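Local atomic coordinates of glutathione s-transferase I (Zea mays, PDB entry 1AXD), a protein that catalyses the conjugation of glutathione to electrophilic compounds, a reaction by which maize detoxifies herbicides. Residues 55-60 with 71-76; 133-138 with 177-182; 143-148 with 153-158; 170-175 with 203-208. All coordinates share one frame; numbering follows the deposited sequence.

Contact 1: 55-60 with 71-76; sequences PALQDG and CKYAAR
Asp59 OD2 is held by two donors: the hydroxyl of Tyr73, whose OH gives it a hydrogen bond of 2.6 Å, and the ammonium group of Lys77, the next residue along the helix, in a salt bridge. The phenol comes in on the anti side of OD2, 19° out of the carboxylate plane, while the oxygen lies at the edge of the tyrosine ring, near its plane. The planes of ring and carboxylate stand 80° apart. Tyr73 can span the gap between helix and strand because its CG is anti to the backbone N (chi1 176°), which sends the ring out from the helix toward strand 56-59. Along the way the ring passes Leu57, whose CD2 lies 4.0 Å from Tyr73 CD2, the two side chains crossing at about a right angle. Leu62 and Leu64 of strand 62-65 and Leu88 of the second subunit also touch the ring, so its carbon flank suits an apolar niche. A phenylalanine here would probably keep that packing but deprive the carboxylate of Asp59 of its phenolic donor, placing more weight on Lys77. This is sheet-to-helix packing within the thioredoxin-like N-terminal domain, and Pro55 carries that fold's characteristic cis peptide bond. A carboxylate held by both a lysine and a phenol is likely to remain ionised, joining the strand's end to the helix by charge as well as by apolar contact.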
loop_
_atom_site.group_PDB
_atom_site.type_symbol
_atom_site.label_atom_id
_atom_site.label_comp_id
_atom_site.label_asym_id
_atom_site.label_seq_id
_atom_site.Cartn_x
_atom_site.Cartn_y
_atom_site.Cartn_z
ATOM N N PRO A 55 13.116 -5.324 -2.230
ATOM C CA PRO A 55 13.241 -6.769 -2.454
ATOM C C PRO A 55 12.631 -7.336 -3.696
ATOM O O PRO A 55 11.864 -6.659 -4.363
ATOM C CB PRO A 55 12.554 -7.349 -1.224
ATOM C CG PRO A 55 11.415 -6.409 -1.045
ATOM C CD PRO A 55 12.074 -5.050 -1.224
ATOM N N ALA A 56 12.971 -8.594 -3.963
ATOM C CA ALA A 56 12.476 -9.375 -5.084
ATOM C C ALA A 56 12.498 -10.820 -4.598
ATOM O O ALA A 56 13.444 -11.195 -3.918
ATOM C CB ALA A 56 13.384 -9.179 -6.308
ATOM N N LEU A 57 11.444 -11.592 -4.858
ATOM C CA LEU A 57 11.408 -12.994 -4.433
ATOM C C LEU A 57 11.238 -13.938 -5.602
ATOM O O LEU A 57 10.517 -13.619 -6.543
ATOM C CB LEU A 57 10.283 -13.253 -3.421
ATOM C CG LEU A 57 10.272 -14.670 -2.809
ATOM C CD1 LEU A 57 11.048 -14.691 -1.488
ATOM C CD2 LEU A 57 8.838 -15.147 -2.567
ATOM N N GLN A 58 11.889 -15.090 -5.536
ATOM C CA GLN A 58 11.781 -16.080 -6.592
ATOM C C GLN A 58 11.413 -17.409 -6.040
ATOM O O GLN A 58 12.116 -17.923 -5.177
ATOM C CB GLN A 58 13.092 -16.205 -7.355
ATOM C CG GLN A 58 13.042 -17.251 -8.456
ATOM C CD GLN A 58 14.396 -17.492 -9.089
ATOM O OE1 GLN A 58 15.373 -16.839 -8.753
ATOM N NE2 GLN A 58 14.453 -18.435 -10.018
ATOM N N ASP A 59 10.290 -17.946 -6.495
ATOM C CA ASP A 59 9.845 -19.258 -6.064
ATOM C C ASP A 59 9.797 -20.065 -7.304
ATOM O O ASP A 59 8.836 -19.962 -8.044
ATOM C CB ASP A 59 8.459 -19.191 -5.418
ATOM C CG ASP A 59 8.146 -20.420 -4.576
ATOM O OD1 ASP A 59 8.999 -21.338 -4.491
ATOM O OD2 ASP A 59 7.048 -20.460 -3.981
ATOM N N GLY A 60 10.860 -20.817 -7.569
ATOM C CA GLY A 60 10.916 -21.622 -8.771
ATOM C C GLY A 60 11.090 -20.686 -9.944
ATOM O O GLY A 60 12.139 -20.090 -10.111
ATOM N N CYS A 71 5.006 -10.614 1.073
ATOM C CA CYS A 71 4.555 -11.036 2.388
ATOM C C CYS A 71 3.259 -11.799 2.295
ATOM O O CYS A 71 3.174 -12.879 2.838
ATOM C CB CYS A 71 4.389 -9.817 3.320
ATOM S SG CYS A 71 5.889 -8.808 3.650
ATOM N N LYS A 72 2.257 -11.274 1.604
ATOM C CA LYS A 72 0.989 -11.983 1.495
ATOM C C LYS A 72 1.190 -13.318 0.850
ATOM O O LYS A 72 0.511 -14.254 1.204
ATOM C CB LYS A 72 -0.040 -11.174 0.707
ATOM C CG LYS A 72 -0.337 -9.812 1.282
ATOM C CD LYS A 72 -1.504 -9.150 0.564
ATOM C CE LYS A 72 -1.654 -7.663 0.943
ATOM N NZ LYS A 72 -0.514 -6.795 0.490
ATOM N N TYR A 73 2.117 -13.422 -0.089
ATOM C CA TYR A 73 2.383 -14.693 -0.747
ATOM C C TYR A 73 2.970 -15.731 0.182
ATOM O O TYR A 73 2.559 -16.875 0.130
ATOM C CB TYR A 73 3.325 -14.482 -1.920
ATOM C CG TYR A 73 3.730 -15.758 -2.614
ATOM C CD1 TYR A 73 2.880 -16.376 -3.520
ATOM C CD2 TYR A 73 4.988 -16.313 -2.410
ATOM C CE1 TYR A 73 3.273 -17.499 -4.209
ATOM C CE2 TYR A 73 5.390 -17.440 -3.100
ATOM C CZ TYR A 73 4.528 -18.023 -3.998
ATOM O OH TYR A 73 4.939 -19.103 -4.732
ATOM N N ALA A 74 3.951 -15.365 0.992
ATOM C CA ALA A 74 4.550 -16.329 1.898
ATOM C C ALA A 74 3.531 -16.872 2.871
ATOM O O ALA A 74 3.626 -18.029 3.264
ATOM C CB ALA A 74 5.718 -15.690 2.622
ATOM N N ALA A 75 2.573 -16.048 3.282
ATOM C CA ALA A 75 1.543 -16.497 4.214
ATOM C C ALA A 75 0.547 -17.307 3.448
ATOM O O ALA A 75 0.239 -18.414 3.836
ATOM C CB ALA A 75 0.882 -15.292 4.895
ATOM N N ARG A 76 0.104 -16.772 2.329
ATOM C CA ARG A 76 -0.857 -17.412 1.448
ATOM C C ARG A 76 -0.399 -18.830 1.054
ATOM O O ARG A 76 -1.236 -19.698 0.857
ATOM C CB ARG A 76 -0.989 -16.523 0.205
ATOM C CG ARG A 76 -2.197 -16.743 -0.671
ATOM C CD ARG A 76 -2.015 -15.994 -1.998
ATOM N NE ARG A 76 -2.197 -14.549 -1.874
ATOM C CZ ARG A 76 -3.373 -13.979 -1.638
ATOM N NH1 ARG A 76 -4.457 -14.732 -1.494
ATOM N NH2 ARG A 76 -3.474 -12.658 -1.578
#

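Contact 2: 133-138 with 177-182; sequences ENLEKL and TPYASV
Leu135 reaches from helix 128-151 to Tyr179 and Val182, a contact inside the all-helical C-terminal domain of the glutathione transferase fold, between a long helix and the irregular segment that links helices 168-174 and 187-198. One turn of the helix bears this contact on one flank and charge on another. At its start, Glu133 OE2 uses its anti lone pair to form a salt bridge of 3.1 Å with Lys137 NZ, the i to i+4 spacing that suits an exposed helical surface. Leu135 follows on the flank that faces the loop, and its two methyl branches divide the work. CD1 goes to the tyrosine, 3.5 Å from Tyr179 CE1, with the two side chains crossing at about a right angle; CD2 turns to the valine. One turn farther on, Leu138 also points its CB toward the loop, but its CD2 stays 4.7 Å from Val182 CG1, so its share is slight. On the loop side, Tyr179 CG sits anti to the carbonyl carbon (chi1 -70°), which directs the ring at the helix. A tyrosine suits this place because its ring carbons CD1 and CE1 meet the leucine while its hydroxyl is hydrogen-bonded by Gln128 NE2, near the beginning of the same helix. The ring also rests on Val116 and Val131. Val182, a compact branched residue, completes the apolar patch and touches Leu142 as well; its CG2 lies 4.5 Å from Leu135 CD2.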
loop_
_atom_site.group_PDB
_atom_site.type_symbol
_atom_site.label_atom_id
_atom_site.label_comp_id
_atom_site.label_asym_id
_atom_site.label_seq_id
_atom_site.Cartn_x
_atom_site.Cartn_y
_atom_site.Cartn_z
ATOM N N GLU A 133 8.868 17.371 13.655
ATOM C CA GLU A 133 7.538 17.391 13.062
ATOM C C GLU A 133 7.013 16.034 12.767
ATOM O O GLU A 133 5.823 15.808 12.923
ATOM C CB GLU A 133 7.479 18.284 11.822
ATOM C CG GLU A 133 8.287 17.825 10.641
ATOM C CD GLU A 133 8.026 18.683 9.419
ATOM O OE1 GLU A 133 8.592 19.797 9.350
ATOM O OE2 GLU A 133 7.245 18.248 8.540
ATOM N N ASN A 134 7.872 15.113 12.364
ATOM C CA ASN A 134 7.409 13.766 12.090
ATOM C C ASN A 134 7.055 13.058 13.348
ATOM O O ASN A 134 6.211 12.178 13.316
ATOM C CB ASN A 134 8.436 12.996 11.282
ATOM C CG ASN A 134 8.364 13.331 9.819
ATOM O OD1 ASN A 134 9.274 13.913 9.261
ATOM N ND2 ASN A 134 7.251 12.987 9.195
ATOM N N LEU A 135 7.668 13.442 14.462
ATOM C CA LEU A 135 7.349 12.828 15.748
ATOM C C LEU A 135 5.965 13.221 16.122
ATOM O O LEU A 135 5.307 12.484 16.833
ATOM C CB LEU A 135 8.336 13.245 16.843
ATOM C CG LEU A 135 9.551 12.335 17.066
ATOM C CD1 LEU A 135 10.496 12.990 18.080
ATOM C CD2 LEU A 135 9.118 10.938 17.567
ATOM N N GLU A 136 5.506 14.373 15.652
ATOM C CA GLU A 136 4.149 14.794 15.955
ATOM C C GLU A 136 3.215 13.986 15.129
ATOM O O GLU A 136 2.269 13.437 15.656
ATOM C CB GLU A 136 3.960 16.285 15.694
ATOM C CG GLU A 136 4.736 17.151 16.663
ATOM C CD GLU A 136 3.943 18.348 17.156
ATOM O OE1 GLU A 136 2.765 18.170 17.545
ATOM O OE2 GLU A 136 4.506 19.466 17.171
ATOM N N LYS A 137 3.514 13.846 13.848
ATOM C CA LYS A 137 2.669 13.065 12.963
ATOM C C LYS A 137 2.501 11.665 13.511
ATOM O O LYS A 137 1.382 11.213 13.675
ATOM C CB LYS A 137 3.268 13.061 11.548
ATOM C CG LYS A 137 3.396 14.473 10.973
ATOM C CD LYS A 137 4.052 14.510 9.594
ATOM C CE LYS A 137 4.235 15.955 9.101
ATOM N NZ LYS A 137 5.118 16.052 7.895
ATOM N N LEU A 138 3.605 11.020 13.857
ATOM C CA LEU A 138 3.590 9.667 14.406
ATOM C C LEU A 138 2.806 9.609 15.698
ATOM O O LEU A 138 2.086 8.646 15.928
ATOM C CB LEU A 138 5.028 9.215 14.668
ATOM C CG LEU A 138 5.266 7.832 15.257
ATOM C CD1 LEU A 138 4.695 6.759 14.305
ATOM C CD2 LEU A 138 6.782 7.637 15.464
ATOM N N THR A 177 17.205 3.191 18.542
ATOM C CA THR A 177 17.538 4.589 18.778
ATOM C C THR A 177 16.914 5.106 20.046
ATOM O O THR A 177 16.032 4.456 20.595
ATOM C CB THR A 177 17.088 5.462 17.594
ATOM O OG1 THR A 177 15.665 5.632 17.631
ATOM C CG2 THR A 177 17.493 4.795 16.267
ATOM N N PRO A 178 17.335 6.293 20.518
ATOM C CA PRO A 178 16.771 6.856 21.748
ATOM C C PRO A 178 15.303 7.206 21.641
ATOM O O PRO A 178 14.689 7.478 22.657
ATOM C CB PRO A 178 17.636 8.098 21.979
ATOM C CG PRO A 178 18.010 8.507 20.599
ATOM C CD PRO A 178 18.373 7.186 19.974
ATOM N N TYR A 179 14.740 7.182 20.435
ATOM C CA TYR A 179 13.331 7.502 20.252
ATOM C C TYR A 179 12.379 6.366 20.559
ATOM O O TYR A 179 11.188 6.507 20.334
ATOM C CB TYR A 179 13.081 8.093 18.861
ATOM C CG TYR A 179 13.669 9.477 18.733
ATOM C CD1 TYR A 179 13.014 10.586 19.273
ATOM C CD2 TYR A 179 14.925 9.671 18.162
ATOM C CE1 TYR A 179 13.603 11.852 19.253
ATOM C CE2 TYR A 179 15.521 10.938 18.140
ATOM C CZ TYR A 179 14.853 12.017 18.688
ATOM O OH TYR A 179 15.444 13.253 18.680
ATOM N N ALA A 180 12.889 5.271 21.117
ATOM C CA ALA A 180 12.052 4.140 21.478
ATOM C C ALA A 180 11.215 4.519 22.662
ATOM O O ALA A 180 10.259 3.831 22.963
ATOM C CB ALA A 180 12.921 2.923 21.777
ATOM N N SER A 181 11.559 5.627 23.311
ATOM C CA SER A 181 10.841 6.130 24.484
ATOM C C SER A 181 9.498 6.708 24.148
ATOM O O SER A 181 8.762 7.066 25.054
ATOM C CB SER A 181 11.689 7.182 25.203
ATOM O OG SER A 181 12.103 8.189 24.298
ATOM N N VAL A 182 9.184 6.820 22.861
ATOM C CA VAL A 182 7.891 7.352 22.443
ATOM C C VAL A 182 6.831 6.297 22.649
ATOM O O VAL A 182 5.692 6.637 22.896
ATOM C CB VAL A 182 7.914 7.872 20.955
ATOM C CG1 VAL A 182 7.907 6.708 19.941
ATOM C CG2 VAL A 182 6.729 8.818 20.704
#

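Contact 3: 143-148 with 153-158; sequences EVYEAR and KYLAGD
Arg148 takes hold of the carbonyl oxygen of Leu155 side-on with two nitrogens: NE and NH2 each lie 2.6 Å from Leu155 O, and both give it hydrogen bonds. The oxygen sits at the edge of the guanidinium, nearly in its plane, and sharing one acceptor bends the bonds to N-H...O angles of 142° and 139°. The arginine chain leaves the helix with CG anti to the backbone N (chi1 177°) and bends at chi2, which brings the guanidinium to the carbonyl of Leu155. A leucine in its place would probably leave that carbonyl without either donor and the loop less firmly tied to the helix. Outward from this grip, the aliphatic part of Arg148 serves as packing, with CG 4.0 Å from Leu155 CD1. The other leucine branch, CD2, comes equally near Tyr145 CE2, at 4.0 Å, obliquely to the ring. At its polar end, Tyr145 OH is hydrogen-bonded to His167 NE2, while Trp97 meets its ring edge-to-face. Gly157 adopts backbone angles at which a CB would jam against the preceding carbonyl. Leu155 N is bonded to Asp164 OD1, the aspartate of a Ser-x-x-Asp sequence consistent with the N-capping box of glutathione transferases. Such a loop, running from one helix into the capped start of the next, is characteristic of their C-terminal domain.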
loop_
_atom_site.group_PDB
_atom_site.type_symbol
_atom_site.label_atom_id
_atom_site.label_comp_id
_atom_site.label_asym_id
_atom_site.label_seq_id
_atom_site.Cartn_x
_atom_site.Cartn_y
_atom_site.Cartn_z
ATOM N N GLU A 143 -1.623 7.333 19.105
ATOM C CA GLU A 143 -2.822 7.514 19.934
ATOM C C GLU A 143 -3.937 6.566 19.451
ATOM O O GLU A 143 -4.663 6.017 20.271
ATOM C CB GLU A 143 -3.325 8.959 19.855
ATOM C CG GLU A 143 -2.516 9.957 20.667
ATOM C CD GLU A 143 -3.071 11.387 20.597
ATOM O OE1 GLU A 143 -4.311 11.558 20.525
ATOM O OE2 GLU A 143 -2.262 12.347 20.620
ATOM N N VAL A 144 -4.061 6.406 18.131
ATOM C CA VAL A 144 -5.058 5.525 17.519
ATOM C C VAL A 144 -4.709 4.098 17.789
ATOM O O VAL A 144 -5.590 3.322 18.121
ATOM C CB VAL A 144 -5.130 5.735 16.009
ATOM C CG1 VAL A 144 -6.036 4.672 15.372
ATOM C CG2 VAL A 144 -5.646 7.144 15.704
ATOM N N TYR A 145 -3.442 3.739 17.596
ATOM C CA TYR A 145 -2.992 2.384 17.871
ATOM C C TYR A 145 -3.253 2.067 19.312
ATOM O O TYR A 145 -3.642 0.956 19.615
ATOM C CB TYR A 145 -1.499 2.225 17.565
ATOM C CG TYR A 145 -1.180 1.898 16.121
ATOM C CD1 TYR A 145 -1.682 2.674 15.078
ATOM C CD2 TYR A 145 -0.368 0.813 15.800
ATOM C CE1 TYR A 145 -1.381 2.379 13.748
ATOM C CE2 TYR A 145 -0.058 0.506 14.474
ATOM C CZ TYR A 145 -0.568 1.292 13.447
ATOM O OH TYR A 145 -0.277 0.985 12.131
ATOM N N GLU A 146 -3.071 3.047 20.191
ATOM C CA GLU A 146 -3.301 2.880 21.620
ATOM C C GLU A 146 -4.725 2.454 21.916
ATOM O O GLU A 146 -4.921 1.521 22.688
ATOM C CB GLU A 146 -2.968 4.183 22.350
ATOM C CG GLU A 146 -3.165 4.143 23.859
ATOM C CD GLU A 146 -2.385 3.036 24.565
ATOM O OE1 GLU A 146 -1.391 2.506 24.013
ATOM O OE2 GLU A 146 -2.775 2.704 25.702
ATOM N N ALA A 147 -5.704 3.132 21.311
ATOM C CA ALA A 147 -7.124 2.808 21.498
ATOM C C ALA A 147 -7.457 1.487 20.864
ATOM O O ALA A 147 -8.199 0.718 21.440
ATOM C CB ALA A 147 -8.005 3.926 20.914
ATOM N N ARG A 148 -6.903 1.233 19.686
ATOM C CA ARG A 148 -7.133 -0.001 18.966
ATOM C C ARG A 148 -6.687 -1.168 19.806
ATOM O O ARG A 148 -7.475 -2.072 20.050
ATOM C CB ARG A 148 -6.378 0.039 17.629
ATOM C CG ARG A 148 -6.470 -1.229 16.791
ATOM C CD ARG A 148 -7.914 -1.546 16.440
ATOM N NE ARG A 148 -8.035 -2.813 15.721
ATOM C CZ ARG A 148 -9.192 -3.404 15.424
ATOM N NH1 ARG A 148 -10.344 -2.847 15.780
ATOM N NH2 ARG A 148 -9.202 -4.563 14.776
ATOM N N LYS A 153 -6.557 -7.591 21.037
ATOM C CA LYS A 153 -5.281 -8.131 21.457
ATOM C C LYS A 153 -4.251 -7.690 20.468
ATOM O O LYS A 153 -3.151 -7.338 20.854
ATOM C CB LYS A 153 -5.338 -9.655 21.513
ATOM C CG LYS A 153 -4.220 -10.254 22.340
ATOM C CD LYS A 153 -4.279 -11.763 22.349
ATOM C CE LYS A 153 -3.182 -12.342 23.237
ATOM N NZ LYS A 153 -3.190 -13.831 23.222
ATOM N N TYR A 154 -4.618 -7.714 19.193
ATOM C CA TYR A 154 -3.746 -7.314 18.107
ATOM C C TYR A 154 -4.439 -6.284 17.209
ATOM O O TYR A 154 -5.545 -5.860 17.523
ATOM C CB TYR A 154 -3.349 -8.541 17.303
ATOM C CG TYR A 154 -2.455 -9.498 18.051
ATOM C CD1 TYR A 154 -1.071 -9.299 18.085
ATOM C CD2 TYR A 154 -2.981 -10.628 18.683
ATOM C CE1 TYR A 154 -0.230 -10.195 18.714
ATOM C CE2 TYR A 154 -2.142 -11.544 19.326
ATOM C CZ TYR A 154 -0.765 -11.320 19.335
ATOM O OH TYR A 154 0.089 -12.210 19.951
ATOM N N LEU A 155 -3.801 -5.907 16.103
ATOM C CA LEU A 155 -4.354 -4.914 15.183
ATOM C C LEU A 155 -5.611 -5.344 14.426
ATOM O O LEU A 155 -6.582 -4.612 14.431
ATOM C CB LEU A 155 -3.273 -4.466 14.196
ATOM C CG LEU A 155 -2.526 -3.146 14.399
ATOM C CD1 LEU A 155 -2.815 -2.492 15.762
ATOM C CD2 LEU A 155 -1.046 -3.405 14.203
ATOM N N ALA A 156 -5.593 -6.503 13.781
ATOM C CA ALA A 156 -6.752 -6.960 13.020
ATOM C C ALA A 156 -7.856 -7.452 13.880
ATOM O O ALA A 156 -8.976 -7.545 13.412
ATOM C CB ALA A 156 -6.330 -8.038 12.028
ATOM N N GLY A 157 -7.544 -7.788 15.123
ATOM C CA GLY A 157 -8.536 -8.313 16.042
ATOM C C GLY A 157 -7.807 -9.094 17.117
ATOM O O GLY A 157 -6.642 -8.830 17.365
ATOM N N ASP A 158 -8.452 -10.094 17.711
ATOM C CA ASP A 158 -7.816 -10.879 18.779
ATOM C C ASP A 158 -6.850 -11.940 18.320
ATOM O O ASP A 158 -6.507 -12.802 19.105
ATOM C CB ASP A 158 -8.875 -11.520 19.687
ATOM C CG ASP A 158 -9.538 -10.523 20.630
ATOM O OD1 ASP A 158 -8.980 -9.429 20.858
ATOM O OD2 ASP A 158 -10.622 -10.846 21.161
#

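Contact 4: 170-175 with 203-208; sequences VTLCLF and QKVAAL
Leu172 extends from helix 168-174 toward Ala206 and Val205 of helix 200-208, and this single side chain carries the whole of the contact from its side. Its CB points at the other helix but still lies 5.4 Å from Ala206 CB. The next atom, CG, is set anti to the carbonyl carbon (chi1 -89°), and at 4.6 Å from Ala206 CB it too falls short of close packing. Only the branches arrive. CD1, which continues the extended line of the chain with chi2 at 179°, settles over the alanine, 3.7 Å from both Ala206 CB and Ala206 CA. The same methyl faces Val205 CG1 at a looser 4.3 Å, so it lies between two consecutive residues of the second helix. The other branch diverges, with Leu172 CD2 4.2 Å from Ala206 CB. The residue types fit this division: a small alanine allows the backbones near each other, the CA atoms of Leu172 and Ala206 being 6.9 Å apart, while the long, forked leucine spans the remaining distance. Trp193 and Met209 also touch Leu172, adding to its apolar surroundings. Val205 faces two ways, since it packs on Thr15 and Thr19 of helix 14-24 as well. With no polar bond across it, the contact is plain helix-to-helix packing. It joins the C-terminal helix to the all-helical core and, through Val205, to a helix of the thioredoxin-like domain, the two-domain arrangement of the glutathione transferase fold.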
loop_
_atom_site.group_PDB
_atom_site.type_symbol
_atom_site.label_atom_id
_atom_site.label_comp_id
_atom_site.label_asym_id
_atom_site.label_seq_id
_atom_site.Cartn_x
_atom_site.Cartn_y
_atom_site.Cartn_z
ATOM N N VAL A 170 10.511 -1.935 10.682
ATOM C CA VAL A 170 10.737 -0.518 10.947
ATOM C C VAL A 170 10.782 -0.245 12.423
ATOM O O VAL A 170 11.549 0.613 12.840
ATOM C CB VAL A 170 9.665 0.411 10.330
ATOM C CG1 VAL A 170 9.809 0.449 8.808
ATOM C CG2 VAL A 170 8.264 -0.024 10.746
ATOM N N THR A 171 9.981 -0.957 13.216
ATOM C CA THR A 171 9.952 -0.730 14.653
ATOM C C THR A 171 11.189 -1.205 15.315
ATOM O O THR A 171 11.629 -0.580 16.258
ATOM C CB THR A 171 8.702 -1.321 15.309
ATOM O OG1 THR A 171 7.553 -0.880 14.583
ATOM C CG2 THR A 171 8.552 -0.801 16.749
ATOM N N LEU A 172 11.791 -2.271 14.810
ATOM C CA LEU A 172 13.041 -2.756 15.381
ATOM C C LEU A 172 14.066 -1.671 15.222
ATOM O O LEU A 172 14.830 -1.434 16.146
ATOM C CB LEU A 172 13.519 -4.023 14.672
ATOM C CG LEU A 172 12.990 -5.329 15.252
ATOM C CD1 LEU A 172 13.510 -6.532 14.441
ATOM C CD2 LEU A 172 13.451 -5.419 16.706
ATOM N N CYS A 173 14.073 -1.000 14.071
ATOM C CA CYS A 173 15.015 0.082 13.830
ATOM C C CYS A 173 14.760 1.182 14.789
ATOM O O CYS A 173 15.694 1.674 15.391
ATOM C CB CYS A 173 14.895 0.605 12.404
ATOM S SG CYS A 173 15.665 -0.436 11.174
ATOM N N LEU A 174 13.502 1.574 14.949
ATOM C CA LEU A 174 13.154 2.635 15.890
ATOM C C LEU A 174 13.673 2.266 17.277
ATOM O O LEU A 174 14.247 3.109 17.954
ATOM C CB LEU A 174 11.631 2.819 15.931
ATOM C CG LEU A 174 11.076 3.784 16.979
ATOM C CD1 LEU A 174 11.535 5.219 16.658
ATOM C CD2 LEU A 174 9.539 3.681 17.014
ATOM N N PHE A 175 13.537 0.993 17.641
ATOM C CA PHE A 175 13.968 0.493 18.939
ATOM C C PHE A 175 15.465 0.484 19.140
ATOM O O PHE A 175 15.913 0.151 20.221
ATOM C CB PHE A 175 13.395 -0.904 19.171
ATOM C CG PHE A 175 12.880 -1.115 20.555
ATOM C CD1 PHE A 175 11.857 -0.314 21.056
ATOM C CD2 PHE A 175 13.426 -2.100 21.373
ATOM C CE1 PHE A 175 11.378 -0.481 22.356
ATOM C CE2 PHE A 175 12.959 -2.284 22.681
ATOM C CZ PHE A 175 11.930 -1.469 23.172
ATOM N N GLN A 203 13.055 -12.363 16.570
ATOM C CA GLN A 203 14.411 -12.427 17.111
ATOM C C GLN A 203 15.411 -12.732 16.019
ATOM O O GLN A 203 16.494 -12.170 16.027
ATOM C CB GLN A 203 14.489 -13.485 18.212
ATOM C CG GLN A 203 13.617 -13.187 19.420
ATOM C CD GLN A 203 13.549 -14.349 20.403
ATOM O OE1 GLN A 203 13.800 -15.495 20.052
ATOM N NE2 GLN A 203 13.191 -14.048 21.643
ATOM N N LYS A 204 15.051 -13.611 15.090
ATOM C CA LYS A 204 15.921 -13.968 13.972
ATOM C C LYS A 204 16.102 -12.761 13.095
ATOM O O LYS A 204 17.228 -12.424 12.765
ATOM C CB LYS A 204 15.306 -15.134 13.187
ATOM C CG LYS A 204 15.844 -15.354 11.770
ATOM C CD LYS A 204 17.330 -15.678 11.726
ATOM C CE LYS A 204 17.766 -16.053 10.311
ATOM N NZ LYS A 204 19.242 -16.252 10.198
ATOM N N VAL A 205 15.002 -12.094 12.758
ATOM C CA VAL A 205 15.043 -10.904 11.917
ATOM C C VAL A 205 15.909 -9.869 12.553
ATOM O O VAL A 205 16.730 -9.283 11.879
ATOM C CB VAL A 205 13.623 -10.335 11.683
ATOM C CG1 VAL A 205 13.682 -9.005 10.906
ATOM C CG2 VAL A 205 12.785 -11.356 10.896
ATOM N N ALA A 206 15.745 -9.663 13.850
ATOM C CA ALA A 206 16.542 -8.695 14.565
ATOM C C ALA A 206 17.991 -9.104 14.482
ATOM O O ALA A 206 18.851 -8.243 14.474
ATOM C CB ALA A 206 16.061 -8.614 16.018
ATOM N N ALA A 207 18.260 -10.407 14.413
ATOM C CA ALA A 207 19.625 -10.921 14.324
ATOM C C ALA A 207 20.216 -10.680 12.977
ATOM O O ALA A 207 21.421 -10.565 12.873
ATOM C CB ALA A 207 19.656 -12.418 14.663
ATOM N N LEU A 208 19.385 -10.642 11.940
ATOM C CA LEU A 208 19.866 -10.416 10.582
ATOM C C LEU A 208 20.442 -9.040 10.399
ATOM O O LEU A 208 21.150 -8.818 9.427
ATOM C CB LEU A 208 18.744 -10.643 9.565
ATOM C CG LEU A 208 18.102 -12.030 9.513
ATOM C CD1 LEU A 208 17.029 -12.079 8.412
ATOM C CD2 LEU A 208 19.181 -13.077 9.258
#

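Contact 1 belongs to the thioredoxin-like domain, whereas contacts 2 and 3 lie in the helical domain and share helix 128-151, their centres 19 Å apart; contact 3 is nested within the chain loop that contact 2 closes. Contacts 2 and 4 touch directly, with Ala180 CB 3.5 Å from Phe175 CD1. Contacts 1 and 4 do not touch, their nearest atoms being about 10 Å apart, and helix 14-24 mediates between them, touching Pro55 on one hand and Val205 on the other. In this family the cis-proline turn preceding the strand of contact 1 borders the glutathione site.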